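Local structure of interferon gamma receptor 1 (Gallus gallus, 4EQ3) at residues A[12-17]-A[82-87]. The protein probably binds interferon gamma as a cell-surface cytokine receptor of the immune system, this chain being its two-domain, fibronectin type III-like extracellular part. Residues are numbered along the deposited sequence; the frame is centred on the assembly and turned at random.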
ATOM      1  N   PRO A  12      10.177  17.369 -26.302  1.00 46.14           N
ATOM      2  CA  PRO A  12      10.928  16.609 -25.327  1.00 40.76           C
ATOM      3  C   PRO A  12      10.052  15.559 -24.695  1.00 33.34           C
ATOM      4  O   PRO A  12       8.873  15.662 -24.795  1.00 33.38           O
ATOM      5  CB  PRO A  12      11.324  17.678 -24.337  1.00 41.86           C
ATOM      6  CG  PRO A  12      10.277  18.647 -24.410  1.00 43.33           C
ATOM      7  CD  PRO A  12       9.862  18.716 -25.816  1.00 44.86           C
ATOM      8  N   SER A  13      10.664  14.566 -24.072  1.00 37.27           N
ATOM      9  CA  SER A  13       9.945  13.473 -23.437  1.00 35.56           C
ATOM     10  C   SER A  13       9.620  13.842 -22.001  1.00 30.50           C
ATOM     11  O   SER A  13      10.291  14.678 -21.407  1.00 31.00           O
ATOM     12  CB  SER A  13      10.792  12.202 -23.450  1.00 33.03           C
ATOM     13  OG  SER A  13      11.800  12.258 -22.455  1.00 37.31           O
ATOM     14  N   PRO A  14       8.592  13.207 -21.431  1.00 30.16           N
ATOM     15  CA  PRO A  14       8.300  13.447 -20.015  1.00 29.28           C
ATOM     16  C   PRO A  14       9.545  13.243 -19.153  1.00 32.72           C
ATOM     17  O   PRO A  14      10.568  12.687 -19.601  1.00 28.62           O
ATOM     18  CB  PRO A  14       7.243  12.387 -19.695  1.00 28.90           C
ATOM     19  CG  PRO A  14       6.583  12.106 -21.009  1.00 29.91           C
ATOM     20  CD  PRO A  14       7.682  12.216 -22.028  1.00 30.64           C
ATOM     21  N   THR A  15       9.464  13.694 -17.910  1.00 31.55           N
ATOM     22  CA  THR A  15      10.619  13.661 -17.037  1.00 32.57           C
ATOM     23  C   THR A  15      10.214  13.332 -15.601  1.00 30.87           C
ATOM     24  O   THR A  15       9.032  13.370 -15.258  1.00 27.98           O
ATOM     25  CB  THR A  15      11.361  15.011 -17.078  1.00 35.34           C
ATOM     26  OG1 THR A  15      12.734  14.816 -16.718  1.00 44.83           O
ATOM     27  CG2 THR A  15      10.714  16.007 -16.147  1.00 32.09           C
ATOM     28  N   GLY A  16      11.202  12.973 -14.788  1.00 27.85           N
ATOM     29  CA  GLY A  16      10.993  12.703 -13.379  1.00 26.17           C
ATOM     30  C   GLY A  16       9.970  11.623 -13.110  1.00 24.47           C
ATOM     31  O   GLY A  16       9.137  11.758 -12.204  1.00 23.33           O
ATOM     32  N   THR A  17      10.019  10.546 -13.888  1.00 25.91           N
ATOM     33  CA  THR A  17       9.059   9.467 -13.716  1.00 24.12           C
ATOM     34  C   THR A  17       9.180   8.898 -12.321  1.00 24.22           C
ATOM     35  O   THR A  17      10.282   8.776 -11.782  1.00 23.84           O
ATOM     36  CB  THR A  17       9.252   8.342 -14.754  1.00 28.34           C
ATOM     37  OG1 THR A  17      10.502   7.668 -14.523  1.00 26.19           O
ATOM     38  CG2 THR A  17       9.220   8.920 -16.154  1.00 28.36           C
ATOM     39  N   PHE A  82       6.798   0.532 -17.022  1.00 24.09           N
ATOM     40  CA  PHE A  82       5.832   1.475 -17.587  1.00 23.01           C
ATOM     41  C   PHE A  82       6.585   2.520 -18.385  1.00 23.29           C
ATOM     42  O   PHE A  82       7.776   2.735 -18.166  1.00 23.37           O
ATOM     43  CB  PHE A  82       4.987   2.144 -16.493  1.00 23.69           C
ATOM     44  CG  PHE A  82       4.409   1.183 -15.501  1.00 22.94           C
ATOM     45  CD1 PHE A  82       5.062   0.928 -14.303  1.00 22.40           C
ATOM     46  CD2 PHE A  82       3.213   0.532 -15.761  1.00 20.48           C
ATOM     47  CE1 PHE A  82       4.532   0.042 -13.377  1.00 22.86           C
ATOM     48  CE2 PHE A  82       2.679  -0.357 -14.847  1.00 26.33           C
ATOM     49  CZ  PHE A  82       3.344  -0.607 -13.651  1.00 23.71           C
ATOM     50  N   ARG A  83       5.904   3.168 -19.324  1.00 20.49           N
ATOM     51  CA  ARG A  83       6.564   4.206 -20.111  1.00 21.41           C
ATOM     52  C   ARG A  83       5.569   5.258 -20.586  1.00 19.67           C
ATOM     53  O   ARG A  83       4.380   4.988 -20.725  1.00 20.36           O
ATOM     54  CB  ARG A  83       7.330   3.603 -21.300  1.00 20.63           C
ATOM     55  CG  ARG A  83       6.456   3.057 -22.423  1.00 24.06           C
ATOM     56  CD  ARG A  83       7.341   2.458 -23.525  1.00 27.26           C
ATOM     57  NE  ARG A  83       6.600   1.907 -24.656  1.00 30.70           N
ATOM     58  CZ  ARG A  83       7.186   1.320 -25.700  1.00 33.12           C
ATOM     59  NH1 ARG A  83       8.505   1.220 -25.742  1.00 30.41           N
ATOM     60  NH2 ARG A  83       6.460   0.841 -26.702  1.00 34.62           N
ATOM     61  N   ILE A  84       6.062   6.464 -20.824  1.00 23.79           N
ATOM     62  CA  ILE A  84       5.175   7.550 -21.197  1.00 24.31           C
ATOM     63  C   ILE A  84       5.776   8.358 -22.320  1.00 24.13           C
ATOM     64  O   ILE A  84       6.957   8.668 -22.298  1.00 25.02           O
ATOM     65  CB  ILE A  84       4.955   8.523 -20.022  1.00 22.90           C
ATOM     66  CG1 ILE A  84       4.689   7.755 -18.716  1.00 22.06           C
ATOM     67  CG2 ILE A  84       3.828   9.503 -20.357  1.00 25.26           C
ATOM     68  CD1 ILE A  84       5.696   8.027 -17.630  1.00 20.98           C
ATOM     69  N   LYS A  85       4.949   8.741 -23.285  1.00 26.52           N
ATOM     70  CA  LYS A  85       5.390   9.684 -24.306  1.00 28.52           C
ATOM     71  C   LYS A  85       4.484  10.903 -24.262  1.00 27.97           C
ATOM     72  O   LYS A  85       3.345  10.812 -23.807  1.00 29.50           O
ATOM     73  CB  LYS A  85       5.345   9.056 -25.703  1.00 29.13           C
ATOM     74  CG  LYS A  85       3.930   8.737 -26.177  1.00 33.23           C
ATOM     75  CD  LYS A  85       3.914   8.294 -27.638  1.00 37.61           C
ATOM     76  CE  LYS A  85       2.548   7.748 -28.021  1.00 40.92           C
ATOM     77  NZ  LYS A  85       2.471   7.347 -29.456  1.00 47.62           N
ATOM     78  N   ALA A  86       4.995  12.031 -24.750  1.00 27.03           N
ATOM     79  CA  ALA A  86       4.236  13.277 -24.802  1.00 29.92           C
ATOM     80  C   ALA A  86       3.768  13.606 -26.216  1.00 35.03           C
ATOM     81  O   ALA A  86       4.489  13.395 -27.194  1.00 32.71           O
ATOM     82  CB  ALA A  86       5.074  14.422 -24.262  1.00 27.30           C
ATOM     83  N   ILE A  87       2.556  14.143 -26.312  1.00 34.21           N
ATOM     84  CA  ILE A  87       2.037  14.623 -27.579  1.00 39.31           C
ATOM     85  C   ILE A  87       1.810  16.127 -27.515  1.00 41.39           C
ATOM     86  O   ILE A  87       1.087  16.624 -26.648  1.00 40.03           O
ATOM     87  CB  ILE A  87       0.724  13.936 -27.947  1.00 41.01           C
ATOM     88  CG1 ILE A  87       0.881  12.417 -27.850  1.00 40.86           C
ATOM     89  CG2 ILE A  87       0.293  14.360 -29.344  1.00 47.35           C
ATOM     90  CD1 ILE A  87      -0.426  11.668 -27.979  1.00 44.20           C
TER
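In the N-terminal fibronectin type III-like domain, a β-sandwich, residues 12-17 lead into strand 17-22 and lie over segment 82-87 of strand 81-88, P14 and T17 meeting I84, and P12 and P14 meeting A86. No hydrogen bond joins the two segments; this loop-on-strand contact is largely apolar and carried chiefly by the buried P14. Its ring comes down on the backbone between I84 and A86: CD lies 3.6 Å from the carbonyl O of I84 and 3.8 Å from A86 N, whose hydrogen-bond partner is S93 OG of strand 91-97. One atom further round the ring, CG meets the methyl CG2 of I84 at 3.8 Å. CD of P14 also lies 4.1 Å from A86 CB, and that same methyl carbon lies 4.0 Å from the carbonyl O of P12, an oxygen hydrogen-bonded to Y32 OH. W30 of strand 25-31 touches both P14 and I84, which are buried. Just before the proline, S13 OG donates a 3.1 Å hydrogen bond to P14 O, the donor lying 17° from the carbonyl plane. After the corner at G16, T17 again points its CB toward the strand. I84 carries CG1 beside its backbone N (chi1 -45°), with CG2 left to P14; at the far end of the CG1 branch, CD1 meets T17 CG2 at 3.9 Å.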